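Local coordinates for protein transcriptional repressor of the blcABC operon (Agrobacterium tumefaciens, PDB 3MQ0) that represses transcription of the blcABC operon, probably by binding DNA through its helix-turn-helix domain, and is regulated through its oligomerization, at residues P118-L123 and I134-S139; P43-A48 and T82-P87; P154-A159 and S178-P183. All blocks are in the same frame, centred on the assembly; numbering follows the deposited sequence.

In the fold
From the N terminus, the first contact is interaction 2. It closes a loop holding helices 48-52 and 59-71 and strand 75-77, and so joins the approach to the helix-turn-helix to the wing strand 82-85. Beyond helices 89-98 and 102-110, interaction 1, in the GAF-like domain, joins the ends of strands 120-127 and 130-137 far from the hairpin turn. Interaction 3 follows, bringing together the loops at the two ends of helices 159-165 and 170-176. The three lie in series, none nested or crossed. Between centres, interactions 1 and 3 are about 22 Å apart. Interactions 1 and 2 are about 45 Å apart, and interactions 2 and 3 about 51 Å.

Interaction 1. Residues P118-L123 and I134-S139; sequences PYTVTL and IGCRNS
Val121 and Arg137 grip each other through both backbone bonds of an antiparallel hydrogen-bonded pair: Arg137 N reaches Val121 O at 2.7 Å, and Val121 N reaches Arg137 O at 2.9 Å. Two pairs further on, Leu123 O takes two donors, Ile134 N at 2.8 Å and Gly135 N at 3.2 Å, while Leu123 N bonds back to Gly135 O. Two residues thus face one, a classic beta bulge in the beta hairpin 120-127/130-137 of the antiparallel GAF-like sheet, whose strands here run at 172° to each other. At the open end, the Arg137 chain leaves the backbone extended, then bends at chi3 (82°) so that NH2 meets Tyr119 O at 2.9 Å, nearly along the C=O axis but tilted from the guanidinium plane. Val121 CG2 lies over one face of that guanidinium, 3.8 Å from Arg137 NH2. The hydroxyls Thr120 OG1 and Ser139 OG pair at 3.0 Å, and Ser139 OG also bonds to Gln141 N. Beside the bulge, the side chains of Leu123 and Ile134 cross obliquely, Leu123 CD2 3.7 Å from Ile134 CD1. On one face of the sheet Val121 packs on Phe106 and Leu110 of helix 102-110, Leu123 on Phe106 and Arg137 on Leu110. On the other face Thr122 and Cys136 touch Phe147. Strand 232-241 continues the sheet beyond 120-123, bonding through Ser239 and Ala237, and Tyr119 reaches Leu253 of helix 247-267.

Interaction 2. Residues P43-A48 and T82-P87; sequences PRDLTA and TLRIGP
The wing of the winged helix-turn-helix, a domain that probably binds DNA, here meets the segment leading into helix 48-52: strand 82-85 lies beside the short, weakly bonded strand at 46-47. One direct backbone bond joins them, Leu83 N to Leu46 O at 2.9 Å, nearly along the C=O axis. The return link runs through a water, which accepts from Leu46 N at 2.8 Å and donates to Leu83 O at 2.7 Å. Asp45 points at the wing, and its carboxylate lies flat over one face of the Arg84 guanidinium, the two planes only 17° apart. OD1 of Asp45 is 3.4 Å from Arg84 NE, yet no N-H is aimed at it; Asp45 OD2 sits 3.3 Å above the Arg84 guanidinium plane, toward the rim. The arginine chain, extended from CG to NE, carries Arg84 NH2 back over its own strand to Thr82 OG1 at 3.2 Å, in the guanidinium plane. Thr82 OG1 in turn bonds to Asp80. On the side of helix 59-71, Ala48 CB and Leu83 CD1 meet loosely, both residues against Leu66. Arg84 also packs on Asp101 of the second subunit, and Arg84 NH1 makes a weak hydrogen bond to Ser104 OG of that subunit. The stack with Asp45 is therefore a meeting of charges without directed bonds, probably balancing the guanidinium while its in-plane N-H groups remain available to Thr82 and the partner subunit.

Interaction 3. Residues P154-A159 and S178-P183; sequences PAPFTA and SQFPQP
Phe157, Pro181 and Pro156 carry this contact between two loops of the GAF-like C-terminal domain, one leading from edge strand 152-154 into helix 159-165, the other following helix 170-176. The first loop makes a type I beta turn, closed by Phe157 N bonding to Pro154 O at 3.1 Å, and all three of Pro154, Pro156 and Phe157 point across at the second loop. No hydrogen bond links the loops; ring packing and one ring edge against backbone carry the contact. Pro156 and Pro181 meet tip to tip, CG to CG at 3.9 Å. At the start of the turn, Pro154 CB approaches Pro181 CB at 4.2 Å, so Pro181 touches the first and third residues of the turn. Its third neighbour is Phe157, whose CZ lies 4.1 Å from Pro181 CG. Phe180, its CG anti to the backbone N (chi1 -155°), swings its ring so that CZ touches Pro156 CB at 4.0 Å. That ring is also packed from within its own loop: Pro181 CD stands 3.5 Å above one face of the Phe180 ring, toward the rim. Around the contact, Pro156 is backed by Leu165 of helix 159-165 and by Phe177, and Phe157 by Ser188 and Ile214. Phe157 has CG beside its backbone N (chi1 -55°), which sends the ring's edge against the backbone of the second loop, where Gln182 O lies in the ring plane, 3.2 Å from Phe157 CE2.

Interaction 1. Residues P118-L123 and I134-S139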
loop_
_atom_site.group_PDB
_atom_site.type_symbol
_atom_site.label_atom_id
_atom_site.label_comp_id
_atom_site.label_asym_id
_atom_site.label_seq_id
_atom_site.Cartn_x
_atom_site.Cartn_y
_atom_site.Cartn_z
ATOM N N PRO B 118 8.014 -32.068 15.063
ATOM C CA PRO B 118 9.161 -32.573 15.829
ATOM C C PRO B 118 10.168 -31.487 16.207
ATOM O O PRO B 118 11.048 -31.756 17.023
ATOM C CB PRO B 118 9.832 -33.554 14.860
ATOM C CG PRO B 118 8.807 -33.849 13.802
ATOM C CD PRO B 118 7.987 -32.608 13.691
ATOM N N TYR B 119 10.054 -30.291 15.633
ATOM C CA TYR B 119 11.099 -29.282 15.833
ATOM C C TYR B 119 10.659 -28.051 16.598
ATOM O O TYR B 119 9.500 -27.625 16.528
ATOM C CB TYR B 119 11.688 -28.838 14.489
ATOM C CG TYR B 119 11.939 -29.999 13.570
ATOM C CD1 TYR B 119 12.981 -30.872 13.804
ATOM C CD2 TYR B 119 11.116 -30.236 12.479
ATOM C CE1 TYR B 119 13.207 -31.945 12.975
ATOM C CE2 TYR B 119 11.330 -31.313 11.650
ATOM C CZ TYR B 119 12.378 -32.159 11.899
ATOM O OH TYR B 119 12.597 -33.242 11.078
ATOM N N THR B 120 11.619 -27.454 17.294
ATOM C CA THR B 120 11.413 -26.144 17.887
ATOM C C THR B 120 11.498 -25.115 16.768
ATOM O O THR B 120 12.429 -25.138 15.976
ATOM C CB THR B 120 12.478 -25.849 18.941
ATOM O OG1 THR B 120 12.310 -26.756 20.041
ATOM C CG2 THR B 120 12.366 -24.411 19.431
ATOM N N VAL B 121 10.524 -24.211 16.700
ATOM C CA VAL B 121 10.487 -23.233 15.615
ATOM C C VAL B 121 10.514 -21.837 16.197
ATOM O O VAL B 121 9.762 -21.544 17.134
ATOM C CB VAL B 121 9.188 -23.364 14.798
ATOM C CG1 VAL B 121 9.269 -22.508 13.528
ATOM C CG2 VAL B 121 8.924 -24.817 14.462
ATOM N N THR B 122 11.379 -20.979 15.660
ATOM C CA THR B 122 11.498 -19.615 16.167
ATOM C C THR B 122 11.186 -18.618 15.071
ATOM O O THR B 122 11.300 -18.924 13.888
ATOM C CB THR B 122 12.922 -19.330 16.689
ATOM O OG1 THR B 122 13.864 -19.653 15.658
ATOM C CG2 THR B 122 13.223 -20.189 17.891
ATOM N N LEU B 123 10.782 -17.426 15.486
ATOM C CA LEU B 123 10.487 -16.325 14.578
ATOM C C LEU B 123 11.245 -15.128 15.120
ATOM O O LEU B 123 11.119 -14.800 16.304
ATOM C CB LEU B 123 8.997 -16.010 14.612
ATOM C CG LEU B 123 8.488 -14.831 13.768
ATOM C CD1 LEU B 123 8.591 -15.200 12.302
ATOM C CD2 LEU B 123 7.035 -14.471 14.158
ATOM N N ILE B 134 10.741 -13.054 18.522
ATOM C CA ILE B 134 9.386 -12.561 18.738
ATOM C C ILE B 134 8.339 -13.661 18.787
ATOM O O ILE B 134 7.191 -13.418 19.172
ATOM C CB ILE B 134 8.978 -11.503 17.702
ATOM C CG1 ILE B 134 9.022 -12.070 16.281
ATOM C CG2 ILE B 134 9.901 -10.291 17.804
ATOM C CD1 ILE B 134 8.347 -11.167 15.240
ATOM N N GLY B 135 8.723 -14.863 18.382
ATOM C CA GLY B 135 7.833 -16.013 18.466
ATOM C C GLY B 135 8.621 -17.290 18.650
ATOM O O GLY B 135 9.770 -17.378 18.220
ATOM N N CYS B 136 8.023 -18.269 19.323
ATOM C CA CYS B 136 8.702 -19.538 19.541
ATOM C C CYS B 136 7.695 -20.644 19.801
ATOM O O CYS B 136 6.875 -20.533 20.715
ATOM C CB CYS B 136 9.682 -19.442 20.717
ATOM S SG CYS B 136 10.606 -20.991 21.053
ATOM N N ARG B 137 7.755 -21.709 19.001
ATOM C CA ARG B 137 6.930 -22.889 19.250
ATOM C C ARG B 137 7.836 -24.047 19.665
ATOM O O ARG B 137 8.633 -24.538 18.870
ATOM C CB ARG B 137 6.057 -23.250 18.039
ATOM C CG ARG B 137 5.033 -24.361 18.356
ATOM C CD ARG B 137 4.316 -24.913 17.126
ATOM N NE ARG B 137 5.050 -25.929 16.355
ATOM C CZ ARG B 137 6.096 -26.633 16.785
ATOM N NH1 ARG B 137 6.573 -26.477 18.010
ATOM N NH2 ARG B 137 6.668 -27.505 15.971
ATOM N N ASN B 138 7.740 -24.450 20.935
ATOM C CA ASN B 138 8.641 -25.452 21.503
ATOM C C ASN B 138 8.345 -26.868 21.047
ATOM O O ASN B 138 7.254 -27.151 20.567
ATOM C CB ASN B 138 8.620 -25.386 23.026
ATOM C CG ASN B 138 9.346 -24.174 23.547
ATOM O OD1 ASN B 138 8.740 -23.273 24.122
ATOM N ND2 ASN B 138 10.655 -24.130 23.323
ATOM N N SER B 139 9.320 -27.758 21.221
ATOM C CA SER B 139 9.173 -29.167 20.846
ATOM C C SER B 139 9.916 -30.072 21.809
ATOM O O SER B 139 10.402 -29.621 22.851
ATOM C CB SER B 139 9.734 -29.412 19.451
ATOM O OG SER B 139 11.150 -29.460 19.502
#

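Interaction 2. Residues P43-A48 and T82-P87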
loop_
_atom_site.group_PDB
_atom_site.type_symbol
_atom_site.label_atom_id
_atom_site.label_comp_id
_atom_site.label_asym_id
_atom_site.label_seq_id
_atom_site.Cartn_x
_atom_site.Cartn_y
_atom_site.Cartn_z
ATOM N N PRO B 43 -2.100 -3.153 -17.170
ATOM C CA PRO B 43 -1.527 -1.801 -17.207
ATOM C C PRO B 43 -2.375 -0.884 -18.078
ATOM O O PRO B 43 -2.307 0.341 -17.955
ATOM C CB PRO B 43 -0.158 -2.006 -17.866
ATOM C CG PRO B 43 0.038 -3.490 -17.975
ATOM C CD PRO B 43 -1.325 -4.103 -17.979
ATOM N N ARG B 44 -3.164 -1.489 -18.960
ATOM C CA ARG B 44 -4.046 -0.754 -19.858
ATOM C C ARG B 44 -5.477 -0.845 -19.333
ATOM O O ARG B 44 -5.920 -1.915 -18.915
ATOM C CB ARG B 44 -3.960 -1.382 -21.248
ATOM C CG ARG B 44 -4.468 -0.546 -22.391
ATOM C CD ARG B 44 -4.108 -1.227 -23.713
ATOM N NE ARG B 44 -4.440 -2.651 -23.701
ATOM C CZ ARG B 44 -5.637 -3.136 -24.012
ATOM N NH1 ARG B 44 -6.608 -2.311 -24.366
ATOM N NH2 ARG B 44 -5.868 -4.442 -23.969
ATOM N N ASP B 45 -6.202 0.269 -19.337
ATOM C CA ASP B 45 -7.579 0.251 -18.839
ATOM C C ASP B 45 -8.494 -0.380 -19.877
ATOM O O ASP B 45 -8.483 0.012 -21.049
ATOM C CB ASP B 45 -8.041 1.660 -18.471
ATOM C CG ASP B 45 -7.005 2.401 -17.644
ATOM O OD1 ASP B 45 -6.806 2.024 -16.468
ATOM O OD2 ASP B 45 -6.372 3.343 -18.175
ATOM N N LEU B 46 -9.283 -1.358 -19.443
ATOM C CA LEU B 46 -10.082 -2.181 -20.354
ATOM C C LEU B 46 -11.542 -1.749 -20.421
ATOM O O LEU B 46 -12.093 -1.237 -19.453
ATOM C CB LEU B 46 -10.016 -3.647 -19.905
ATOM C CG LEU B 46 -8.597 -4.181 -19.701
ATOM C CD1 LEU B 46 -8.624 -5.533 -18.996
ATOM C CD2 LEU B 46 -7.865 -4.254 -21.031
ATOM N N THR B 47 -12.165 -1.986 -21.571
ATOM C CA THR B 47 -13.578 -1.702 -21.766
ATOM C C THR B 47 -14.412 -2.852 -21.221
ATOM O O THR B 47 -13.892 -3.927 -20.923
ATOM C CB THR B 47 -13.913 -1.570 -23.272
ATOM O OG1 THR B 47 -13.571 -2.795 -23.944
ATOM C CG2 THR B 47 -13.132 -0.428 -23.888
ATOM N N ALA B 48 -15.715 -2.634 -21.109
ATOM C CA ALA B 48 -16.592 -3.706 -20.664
ATOM C C ALA B 48 -16.532 -4.824 -21.695
ATOM O O ALA B 48 -16.548 -6.002 -21.342
ATOM C CB ALA B 48 -18.017 -3.207 -20.484
ATOM N N THR B 82 -13.963 2.839 -20.026
ATOM C CA THR B 82 -13.004 1.910 -19.452
ATOM C C THR B 82 -13.248 1.774 -17.960
ATOM O O THR B 82 -13.784 2.663 -17.314
ATOM C CB THR B 82 -11.539 2.306 -19.738
ATOM O OG1 THR B 82 -11.309 3.654 -19.318
ATOM C CG2 THR B 82 -11.242 2.181 -21.223
ATOM N N LEU B 83 -12.876 0.636 -17.412
ATOM C CA LEU B 83 -13.174 0.355 -16.030
ATOM C C LEU B 83 -11.862 0.289 -15.269
ATOM O O LEU B 83 -10.851 -0.170 -15.794
ATOM C CB LEU B 83 -13.953 -0.952 -15.930
ATOM C CG LEU B 83 -15.348 -0.871 -16.549
ATOM C CD1 LEU B 83 -15.930 -2.247 -16.776
ATOM C CD2 LEU B 83 -16.267 -0.036 -15.664
ATOM N N ARG B 84 -11.868 0.789 -14.044
ATOM C CA ARG B 84 -10.673 0.731 -13.220
ATOM C C ARG B 84 -11.087 0.342 -11.818
ATOM O O ARG B 84 -12.261 0.414 -11.476
ATOM C CB ARG B 84 -9.955 2.087 -13.233
ATOM C CG ARG B 84 -9.579 2.485 -14.650
ATOM C CD ARG B 84 -9.227 3.952 -14.870
ATOM N NE ARG B 84 -9.303 4.254 -16.305
ATOM C CZ ARG B 84 -8.823 5.352 -16.885
ATOM N NH1 ARG B 84 -8.205 6.278 -16.162
ATOM N NH2 ARG B 84 -8.956 5.518 -18.197
ATOM N N ILE B 85 -10.126 -0.090 -11.010
ATOM C CA ILE B 85 -10.430 -0.383 -9.619
ATOM C C ILE B 85 -10.962 0.866 -8.917
ATOM O O ILE B 85 -10.391 1.953 -9.057
ATOM C CB ILE B 85 -9.175 -0.868 -8.870
ATOM C CG1 ILE B 85 -8.594 -2.118 -9.547
ATOM C CG2 ILE B 85 -9.503 -1.136 -7.400
ATOM C CD1 ILE B 85 -9.499 -3.336 -9.481
ATOM N N GLY B 86 -12.027 0.701 -8.136
ATOM C CA GLY B 86 -12.576 1.782 -7.335
ATOM C C GLY B 86 -11.715 2.017 -6.108
ATOM O O GLY B 86 -11.083 1.091 -5.615
ATOM N N PRO B 87 -11.670 3.262 -5.622
ATOM C CA PRO B 87 -10.805 3.641 -4.497
ATOM C C PRO B 87 -11.212 2.994 -3.179
ATOM O O PRO B 87 -10.436 3.009 -2.227
ATOM C CB PRO B 87 -10.987 5.151 -4.408
ATOM C CG PRO B 87 -12.283 5.422 -5.111
ATOM C CD PRO B 87 -12.375 4.418 -6.195
HETATM O O HOH W 1 -9.247 -2.104 -16.786
#

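Interaction 3. Residues P154-A159 and S178-P183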
loop_
_atom_site.group_PDB
_atom_site.type_symbol
_atom_site.label_atom_id
_atom_site.label_comp_id
_atom_site.label_asym_id
_atom_site.label_seq_id
_atom_site.Cartn_x
_atom_site.Cartn_y
_atom_site.Cartn_z
ATOM N N PRO B 154 23.581 -12.585 18.376
ATOM C CA PRO B 154 24.275 -12.009 17.211
ATOM C C PRO B 154 23.750 -12.568 15.903
ATOM O O PRO B 154 23.735 -13.785 15.704
ATOM C CB PRO B 154 25.733 -12.443 17.410
ATOM C CG PRO B 154 25.853 -12.739 18.882
ATOM C CD PRO B 154 24.507 -13.277 19.291
ATOM N N ALA B 155 23.323 -11.682 15.015
ATOM C CA ALA B 155 22.805 -12.086 13.712
ATOM C C ALA B 155 23.755 -12.981 12.908
ATOM O O ALA B 155 23.301 -13.873 12.196
ATOM C CB ALA B 155 22.422 -10.862 12.894
ATOM N N PRO B 156 25.077 -12.744 12.996
ATOM C CA PRO B 156 25.934 -13.567 12.126
ATOM C C PRO B 156 25.960 -15.045 12.497
ATOM O O PRO B 156 26.318 -15.852 11.644
ATOM C CB PRO B 156 27.329 -12.968 12.338
ATOM C CG PRO B 156 27.056 -11.546 12.678
ATOM C CD PRO B 156 25.815 -11.591 13.549
ATOM N N PHE B 157 25.602 -15.383 13.735
ATOM C CA PHE B 157 25.695 -16.763 14.205
ATOM C C PHE B 157 24.395 -17.593 14.058
ATOM O O PHE B 157 24.445 -18.822 14.024
ATOM C CB PHE B 157 26.144 -16.793 15.679
ATOM C CG PHE B 157 27.448 -16.057 15.965
ATOM C CD1 PHE B 157 28.414 -15.889 14.991
ATOM C CD2 PHE B 157 27.700 -15.558 17.237
ATOM C CE1 PHE B 157 29.601 -15.223 15.269
ATOM C CE2 PHE B 157 28.887 -14.878 17.526
ATOM C CZ PHE B 157 29.840 -14.721 16.526
ATOM N N THR B 158 23.239 -16.944 13.989
ATOM C CA THR B 158 21.973 -17.689 13.990
ATOM C C THR B 158 21.501 -17.997 12.570
ATOM O O THR B 158 21.907 -17.325 11.623
ATOM C CB THR B 158 20.847 -16.887 14.702
ATOM O OG1 THR B 158 20.627 -15.662 14.002
ATOM C CG2 THR B 158 21.226 -16.540 16.140
ATOM N N ALA B 159 20.623 -18.991 12.408
ATOM C CA ALA B 159 20.118 -19.298 11.070
ATOM C C ALA B 159 19.247 -18.153 10.548
ATOM O O ALA B 159 19.397 -17.745 9.405
ATOM C CB ALA B 159 19.327 -20.618 11.063
ATOM N N SER B 178 32.085 -3.590 11.506
ATOM C CA SER B 178 33.452 -3.090 11.612
ATOM C C SER B 178 34.136 -3.810 12.775
ATOM O O SER B 178 35.278 -4.254 12.666
ATOM C CB SER B 178 33.454 -1.576 11.832
ATOM O OG SER B 178 32.683 -1.225 12.970
ATOM N N GLN B 179 33.414 -3.927 13.885
ATOM C CA GLN B 179 33.794 -4.826 14.961
ATOM C C GLN B 179 32.939 -6.081 14.854
ATOM O O GLN B 179 31.721 -6.032 15.006
ATOM C CB GLN B 179 33.560 -4.170 16.316
ATOM C CG GLN B 179 34.313 -2.866 16.512
ATOM C CD GLN B 179 33.946 -2.183 17.814
ATOM O OE1 GLN B 179 32.779 -1.861 18.052
ATOM N NE2 GLN B 179 34.940 -1.968 18.670
ATOM N N PHE B 180 33.580 -7.204 14.577
ATOM C CA PHE B 180 32.867 -8.456 14.452
ATOM C C PHE B 180 32.572 -9.067 15.837
ATOM O O PHE B 180 33.434 -9.058 16.706
ATOM C CB PHE B 180 33.684 -9.409 13.587
ATOM C CG PHE B 180 32.855 -10.441 12.921
ATOM C CD1 PHE B 180 32.153 -10.138 11.764
ATOM C CD2 PHE B 180 32.743 -11.708 13.464
ATOM C CE1 PHE B 180 31.355 -11.085 11.153
ATOM C CE2 PHE B 180 31.953 -12.660 12.858
ATOM C CZ PHE B 180 31.260 -12.354 11.703
ATOM N N PRO B 181 31.348 -9.585 16.049
ATOM C CA PRO B 181 31.037 -10.181 17.356
ATOM C C PRO B 181 31.986 -11.316 17.729
ATOM O O PRO B 181 32.427 -12.068 16.851
ATOM C CB PRO B 181 29.604 -10.723 17.178
ATOM C CG PRO B 181 29.379 -10.779 15.696
ATOM C CD PRO B 181 30.201 -9.658 15.124
ATOM N N GLN B 182 32.287 -11.434 19.022
ATOM C CA GLN B 182 33.096 -12.534 19.534
ATOM C C GLN B 182 32.336 -13.858 19.444
ATOM O O GLN B 182 31.120 -13.884 19.613
ATOM C CB GLN B 182 33.493 -12.266 20.991
ATOM C CG GLN B 182 34.418 -11.070 21.193
ATOM C CD GLN B 182 35.818 -11.300 20.637
ATOM O OE1 GLN B 182 36.493 -12.269 20.993
ATOM N NE2 GLN B 182 36.255 -10.410 19.754
ATOM N N PRO B 183 33.053 -14.969 19.198
ATOM C CA PRO B 183 32.398 -16.274 19.009
ATOM C C PRO B 183 31.656 -16.787 20.246
ATOM O O PRO B 183 32.081 -16.531 21.373
ATOM C CB PRO B 183 33.567 -17.207 18.673
ATOM C CG PRO B 183 34.772 -16.529 19.239
ATOM C CD PRO B 183 34.517 -15.062 19.073
#